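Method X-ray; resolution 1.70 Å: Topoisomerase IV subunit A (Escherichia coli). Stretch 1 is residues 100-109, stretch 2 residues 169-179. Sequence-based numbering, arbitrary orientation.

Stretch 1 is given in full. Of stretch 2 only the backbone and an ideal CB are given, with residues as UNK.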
ATOM      1  N   MET A 100      -1.917  -2.710   6.737  1.00 16.41           N
ATOM      2  CA  MET A 100      -1.743  -1.253   6.768  1.00 17.71           C
ATOM      3  C   MET A 100      -0.543  -0.932   7.633  1.00 17.49           C
ATOM      4  O   MET A 100      -0.350  -1.559   8.677  1.00 17.37           O
ATOM      5  CB  MET A 100      -2.972  -0.569   7.384  1.00 19.05           C
ATOM      6  CG  MET A 100      -4.262  -0.716   6.590  1.00 19.98           C
ATOM      7  SD  MET A 100      -4.165  -0.068   4.892  1.00 25.31           S
ATOM      8  CE  MET A 100      -3.512   1.560   5.105  1.00 26.24           C
ATOM      9  N   ALA A 101       0.273   0.038   7.214  1.00 16.75           N
ATOM     10  CA  ALA A 101       1.483   0.350   7.968  1.00 15.65           C
ATOM     11  C   ALA A 101       2.004   1.733   7.655  1.00 16.38           C
ATOM     12  O   ALA A 101       1.672   2.331   6.608  1.00 16.36           O
ATOM     13  CB  ALA A 101       2.572  -0.706   7.690  1.00 16.54           C
ATOM     14  N   SER A 102       2.821   2.245   8.573  1.00 16.30           N
ATOM     15  CA  SER A 102       3.549   3.492   8.334  1.00 15.96           C
ATOM     16  C   SER A 102       5.052   3.218   8.260  1.00 16.52           C
ATOM     17  O   SER A 102       5.561   2.190   8.752  1.00 15.82           O
ATOM     18  CB  SER A 102       3.270   4.487   9.464  1.00 17.12           C
ATOM     19  OG  SER A 102       3.896   4.042  10.659  1.00 18.70           O
ATOM     20  N   ASP A 103       5.795   4.162   7.695  1.00 16.80           N
ATOM     21  CA  ASP A 103       7.237   3.956   7.573  1.00 17.18           C
ATOM     22  C   ASP A 103       7.975   4.180   8.899  1.00 16.50           C
ATOM     23  O   ASP A 103       9.179   4.007   8.968  1.00 16.97           O
ATOM     24  CB  ASP A 103       7.849   4.804   6.439  1.00 17.66           C
ATOM     25  CG  ASP A 103       7.856   6.277   6.724  1.00 21.27           C
ATOM     26  OD1 ASP A 103       7.320   6.740   7.758  1.00 18.47           O
ATOM     27  OD2 ASP A 103       8.386   7.009   5.858  1.00 24.37           O
ATOM     28  N   ALA A 104       7.238   4.497   9.957  1.00 16.65           N
ATOM     29  CA  ALA A 104       7.827   4.449  11.301  1.00 16.45           C
ATOM     30  C   ALA A 104       7.942   3.000  11.815  1.00 17.44           C
ATOM     31  O   ALA A 104       8.526   2.767  12.875  1.00 18.35           O
ATOM     32  CB  ALA A 104       6.964   5.307  12.264  1.00 16.66           C
ATOM     33  N   GLY A 105       7.358   2.046  11.092  1.00 16.95           N
ATOM     34  CA  GLY A 105       7.470   0.622  11.431  1.00 16.90           C
ATOM     35  C   GLY A 105       6.342   0.089  12.300  1.00 17.17           C
ATOM     36  O   GLY A 105       6.516  -0.933  12.995  1.00 17.62           O
ATOM     37  N   TYR A 106       5.204   0.785  12.273  1.00 17.05           N
ATOM     38  CA  TYR A 106       3.994   0.353  12.975  1.00 17.29           C
ATOM     39  C   TYR A 106       2.902   0.006  11.978  1.00 17.11           C
ATOM     40  O   TYR A 106       2.832   0.589  10.916  1.00 17.73           O
ATOM     41  CB  TYR A 106       3.502   1.481  13.895  1.00 18.14           C
ATOM     42  CG  TYR A 106       4.422   1.708  15.075  1.00 19.61           C
ATOM     43  CD1 TYR A 106       5.561   2.507  14.958  1.00 20.62           C
ATOM     44  CD2 TYR A 106       4.149   1.112  16.291  1.00 20.96           C
ATOM     45  CE1 TYR A 106       6.425   2.711  16.061  1.00 22.96           C
ATOM     46  CE2 TYR A 106       4.991   1.294  17.389  1.00 22.42           C
ATOM     47  CZ  TYR A 106       6.127   2.082  17.259  1.00 21.66           C
ATOM     48  OH  TYR A 106       6.940   2.268  18.348  1.00 23.73           O
ATOM     49  N   GLY A 107       2.041  -0.944  12.320  1.00 16.41           N
ATOM     50  CA  GLY A 107       0.902  -1.229  11.465  1.00 16.88           C
ATOM     51  C   GLY A 107      -0.052  -2.263  12.004  1.00 16.88           C
ATOM     52  O   GLY A 107       0.013  -2.654  13.183  1.00 16.91           O
ATOM     53  N   PHE A 108      -0.966  -2.701  11.154  1.00 16.37           N
ATOM     54  CA  PHE A 108      -1.987  -3.638  11.615  1.00 16.65           C
ATOM     55  C   PHE A 108      -2.613  -4.367  10.470  1.00 16.97           C
ATOM     56  O   PHE A 108      -2.548  -3.935   9.323  1.00 17.69           O
ATOM     57  CB  PHE A 108      -3.056  -2.912  12.474  1.00 16.08           C
ATOM     58  CG  PHE A 108      -3.735  -1.736  11.786  1.00 16.76           C
ATOM     59  CD1 PHE A 108      -4.890  -1.934  11.038  1.00 16.83           C
ATOM     60  CD2 PHE A 108      -3.237  -0.431  11.919  1.00 17.24           C
ATOM     61  CE1 PHE A 108      -5.539  -0.846  10.389  1.00 15.67           C
ATOM     62  CE2 PHE A 108      -3.873   0.644  11.289  1.00 17.35           C
ATOM     63  CZ  PHE A 108      -5.021   0.431  10.511  1.00 15.80           C
ATOM     64  N   VAL A 109      -3.242  -5.491  10.781  1.00 17.09           N
ATOM     65  CA  VAL A 109      -4.051  -6.172   9.780  1.00 18.07           C
ATOM     66  C   VAL A 109      -5.479  -5.656   9.936  1.00 18.77           C
ATOM     67  O   VAL A 109      -5.944  -5.442  11.060  1.00 19.78           O
ATOM     68  CB  VAL A 109      -4.010  -7.703   9.981  1.00 18.65           C
ATOM     69  CG1 VAL A 109      -4.946  -8.387   9.016  1.00 18.91           C
ATOM     70  CG2 VAL A 109      -2.573  -8.227   9.758  1.00 20.12           C
ATOM     71  N   UNK A 169      -8.399   0.500  13.066  1.00 22.65           N
ATOM     72  CA  UNK A 169      -7.716   1.771  12.852  1.00 23.59           C
ATOM     73  C   UNK A 169      -6.650   1.971  13.932  1.00 22.97           C
ATOM     74  O   UNK A 169      -6.557   1.170  14.881  1.00 23.92           O
ATOM     75  CB  UNK A 169      -8.714   2.930  12.856  1.00 23.59           C
ATOM     76  N   UNK A 170      -5.877   3.050  13.799  1.00 21.87           N
ATOM     77  CA  UNK A 170      -4.937   3.501  14.843  1.00 22.07           C
ATOM     78  C   UNK A 170      -3.511   3.602  14.348  1.00 21.32           C
ATOM     79  O   UNK A 170      -3.239   3.492  13.135  1.00 21.13           O
ATOM     80  CB  UNK A 170      -4.983   2.550  16.041  1.00 22.07           C
ATOM     81  N   UNK A 171      -2.592   3.803  15.285  1.00 20.31           N
ATOM     82  CA  UNK A 171      -1.169   3.797  14.948  1.00 20.29           C
ATOM     83  C   UNK A 171      -0.732   2.403  14.521  1.00 20.17           C
ATOM     84  O   UNK A 171       0.144   2.259  13.657  1.00 19.88           O
ATOM     85  CB  UNK A 171      -0.330   4.276  16.134  1.00 20.29           C
ATOM     86  N   UNK A 172      -1.348   1.381  15.120  1.00 19.94           N
ATOM     87  CA  UNK A 172      -0.886   0.017  14.958  1.00 19.45           C
ATOM     88  C   UNK A 172       0.153  -0.394  15.984  1.00 20.31           C
ATOM     89  O   UNK A 172       0.546   0.386  16.875  1.00 20.50           O
ATOM     90  CB  UNK A 172      -0.313  -0.167  13.551  1.00 19.45           C
ATOM     91  N   UNK A 173       0.594  -1.638  15.870  1.00 19.27           N
ATOM     92  CA  UNK A 173       1.604  -2.174  16.774  1.00 19.27           C
ATOM     93  C   UNK A 173       2.926  -2.285  16.017  1.00 19.02           C
ATOM     94  O   UNK A 173       2.942  -2.247  14.787  1.00 18.67           O
ATOM     95  CB  UNK A 173       1.177  -3.531  17.337  1.00 19.27           C
ATOM     96  N   UNK A 174       4.031  -2.408  16.748  1.00 18.91           N
ATOM     97  CA  UNK A 174       5.347  -2.452  16.134  1.00 19.32           C
ATOM     98  C   UNK A 174       5.522  -3.686  15.244  1.00 18.79           C
ATOM     99  O   UNK A 174       5.291  -4.834  15.670  1.00 18.89           O
ATOM    100  CB  UNK A 174       6.427  -2.430  17.217  1.00 19.32           C
ATOM    101  N   UNK A 175       5.939  -3.433  14.005  1.00 18.05           N
ATOM    102  CA  UNK A 175       6.325  -4.467  13.043  1.00 18.14           C
ATOM    103  C   UNK A 175       7.825  -4.740  13.182  1.00 17.75           C
ATOM    104  O   UNK A 175       8.246  -5.877  13.359  1.00 17.83           O
ATOM    105  CB  UNK A 175       5.978  -4.045  11.614  1.00 18.14           C
ATOM    106  N   UNK A 176       8.617  -3.672  13.110  1.00 17.69           N
ATOM    107  CA  UNK A 176      10.062  -3.759  13.197  1.00 18.75           C
ATOM    108  C   UNK A 176      10.547  -2.571  14.025  1.00 18.85           C
ATOM    109  O   UNK A 176       9.984  -1.480  13.931  1.00 19.20           O
ATOM    110  CB  UNK A 176      10.706  -3.778  11.809  1.00 18.75           C
ATOM    111  N   UNK A 177      11.561  -2.772  14.861  1.00 19.82           N
ATOM    112  CA  UNK A 177      11.993  -1.684  15.738  1.00 20.57           C
ATOM    113  C   UNK A 177      12.851  -0.666  15.018  1.00 20.12           C
ATOM    114  O   UNK A 177      13.939  -0.978  14.550  1.00 21.54           O
ATOM    115  CB  UNK A 177      12.765  -2.246  16.934  1.00 20.57           C
ATOM    116  N   UNK A 178      12.320   0.536  14.896  1.00 20.06           N
ATOM    117  CA  UNK A 178      13.064   1.685  14.387  1.00 20.15           C
ATOM    118  C   UNK A 178      12.903   2.771  15.463  1.00 19.44           C
ATOM    119  O   UNK A 178      11.782   3.158  15.794  1.00 19.23           O
ATOM    120  CB  UNK A 178      12.560   2.143  13.017  1.00 20.15           C
ATOM    121  N   UNK A 179      14.022   3.228  16.037  1.00 20.70           N
ATOM    122  CA  UNK A 179      13.950   4.236  17.093  1.00 20.06           C
ATOM    123  C   UNK A 179      13.145   5.447  16.615  1.00 19.99           C
ATOM    124  O   UNK A 179      13.369   5.940  15.514  1.00 19.55           O
ATOM    125  CB  UNK A 179      15.354   4.664  17.524  1.00 20.06           C
TER

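At position 169 the CA-to-CB bond points away from stretch 1, and the ideal CB lies 5.0 Å from Phe 108 CZ, so almost anything fits, polar chains included. The residue is Lys 169; its CA touches Phe 108 CZ at 3.8 Å while its chain runs off.

Position 170 is settled by its backbone. At phi 123°, psi -170° a CB would be jammed against the preceding carbonyl oxygen, which calls for glycine. Gly 170 it is, with its O 3.5 Å from Phe 108 CE2.

At position 171 CA-to-CB points sideways, so a short chain would gain little. The aromatic ring of Tyr 106 lies within reach of a longer one and offers a face; a long aliphatic chain would suit it, and a cationic end better still. Lys 171, extended with every chi in t, lays CE 3.5 Å from the centroid of the Tyr 106 ring, almost on the ring normal. Its NZ makes a cation-pi contact at 4.1 Å from that centroid. The backbone takes part too: a water donates to Lys 171 O and accepts from Ser 102 OG.

Position 172 leaves no choice. Phi 89° and psi 180° call for glycine, and the ideal CB, pointing toward stretch 1, would sit 2.5 Å from Gly 107 O, a clash. In Gly 172 the bare CA instead packs 3.3 Å from Gly 107 O and 3.9 Å from Phe 108 CD2, at the ring edge.

Position 173 pairs antiparallel with Gly 107, whose lack of a side chain leaves its partner little to pack on, so many residues would do, polar ones included. Asn 173 forms both backbone hydrogen bonds of the pair: Asn 173 N to Gly 107 O and Gly 107 N to Asn 173 O, each 2.9 Å. A water bridges Asn 173 ND2 and Gly 107 O.

Position 174 faces Tyr 106 in a non-hydrogen-bonded pair, with CB on the same sheet face as the tyrosine, 4.0 Å from Tyr 106 CE2. A chain with a long aliphatic stem, or a beta-branched one, would pack there. Lys 174 brings CE to 3.5 Å from Tyr 106 OH.

At position 175 CB points toward stretch 1, where Ala 101 CB and the backbone of Tyr 106 and Gly 107 favor an apolar chain of medium length. Ile 175 fits: its CD1 reaches Ala 101 CB at 3.8 Å and Gly 107 N at 3.7 Å. Its own N donates to Gly 105 O at 2.8 Å.

Position 176 points sideways and is permissive. Ile 176 leads its end away, while its N adds a weak hydrogen bond to Gly 105 O at 3.5 Å.

Position 177 points away, with nothing of stretch 1 near its CB, so stretch 1 sets no preference and polar or apolar chains would serve; the residue is Asn 177.

Position 178 turns toward the Ser 102 to Gly 105 turn, inviting an apolar chain of medium length, such as Leu, Ile, Val or Met. Ile 178 sets CB 4.0 Å from Ala 104 O, and a water links Ile 178 O to Ala 104 O.

Position 179 points away and is free of stretch 1, so stretch 1 constrains no choice there; Pro 179 holds the N-cap position, right before a helix.

Stretch 2 169-179: KGKGNKIINIP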
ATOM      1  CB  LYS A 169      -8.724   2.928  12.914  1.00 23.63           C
ATOM      2  CG  LYS A 169      -9.363   3.086  14.299  1.00 25.56           C
ATOM      3  CD  LYS A 169     -10.459   4.173  14.315  1.00 27.13           C
ATOM      4  CE  LYS A 169     -10.893   4.481  15.742  1.00 34.16           C
ATOM      5  NZ  LYS A 169     -11.071   3.252  16.598  1.00 37.09           N
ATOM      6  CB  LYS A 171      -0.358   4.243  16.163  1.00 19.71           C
ATOM      7  CG  LYS A 171       1.146   4.257  15.967  1.00 21.12           C
ATOM      8  CD  LYS A 171       1.834   4.496  17.324  1.00 23.46           C
ATOM      9  CE  LYS A 171       3.344   4.642  17.201  1.00 24.82           C
ATOM     10  NZ  LYS A 171       3.974   4.994  18.527  1.00 23.11           N
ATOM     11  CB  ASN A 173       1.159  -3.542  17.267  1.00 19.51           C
ATOM     12  CG  ASN A 173      -0.075  -3.464  18.147  1.00 22.27           C
ATOM     13  OD1 ASN A 173      -0.019  -2.909  19.245  1.00 25.05           O
ATOM     14  ND2 ASN A 173      -1.191  -3.992  17.665  1.00 20.98           N
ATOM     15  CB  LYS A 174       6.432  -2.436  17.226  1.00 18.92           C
ATOM     16  CG  LYS A 174       7.831  -2.195  16.677  1.00 21.15           C
ATOM     17  CD  LYS A 174       8.861  -2.047  17.806  1.00 21.56           C
ATOM     18  CE  LYS A 174       8.644  -0.751  18.582  1.00 23.06           C
ATOM     19  NZ  LYS A 174       9.540  -0.682  19.789  1.00 26.27           N
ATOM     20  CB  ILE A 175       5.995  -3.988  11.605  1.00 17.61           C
ATOM     21  CG1 ILE A 175       4.474  -3.942  11.432  1.00 16.17           C
ATOM     22  CG2 ILE A 175       6.667  -4.871  10.531  1.00 17.42           C
ATOM     23  CD1 ILE A 175       4.009  -3.187  10.176  1.00 19.20           C
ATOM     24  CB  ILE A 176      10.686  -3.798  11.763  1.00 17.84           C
ATOM     25  CG1 ILE A 176      12.211  -3.921  11.814  1.00 19.75           C
ATOM     26  CG2 ILE A 176      10.288  -2.560  10.960  1.00 19.43           C
ATOM     27  CD1 ILE A 176      12.851  -4.323  10.483  1.00 18.80           C
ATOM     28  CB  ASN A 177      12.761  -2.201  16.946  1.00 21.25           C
ATOM     29  CG  ASN A 177      13.045  -1.093  17.944  1.00 24.87           C
ATOM     30  OD1 ASN A 177      14.205  -0.781  18.239  1.00 31.84           O
ATOM     31  ND2 ASN A 177      11.990  -0.487  18.458  1.00 26.40           N
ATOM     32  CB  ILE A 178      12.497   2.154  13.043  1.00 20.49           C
ATOM     33  CG1 ILE A 178      12.488   0.964  12.045  1.00 22.48           C
ATOM     34  CG2 ILE A 178      13.319   3.340  12.485  1.00 21.03           C
ATOM     35  CD1 ILE A 178      11.827   1.256  10.744  1.00 22.22           C
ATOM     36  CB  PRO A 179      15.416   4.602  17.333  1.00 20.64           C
ATOM     37  CG  PRO A 179      16.192   3.372  16.909  1.00 20.70           C
ATOM     38  CD  PRO A 179      15.402   2.795  15.755  1.00 20.30           C
TER
HETATM   39  O   HOH W   1       1.639   4.146  12.287  1.00 18.46           O
HETATM   40  O   HOH W   2       9.595   4.502  14.684  1.00 21.52           O
HETATM   41  O   HOH W   3       9.246   0.929  15.104  1.00 24.54           O
HETATM   42  O   HOH W   4       6.692   5.646  18.062  1.00 29.74           O
HETATM   43  O   HOH W   5       9.632   2.170  17.395  1.00 41.59           O
HETATM   44  O   HOH W   6      -1.195  -4.559  14.829  1.00 22.10           O
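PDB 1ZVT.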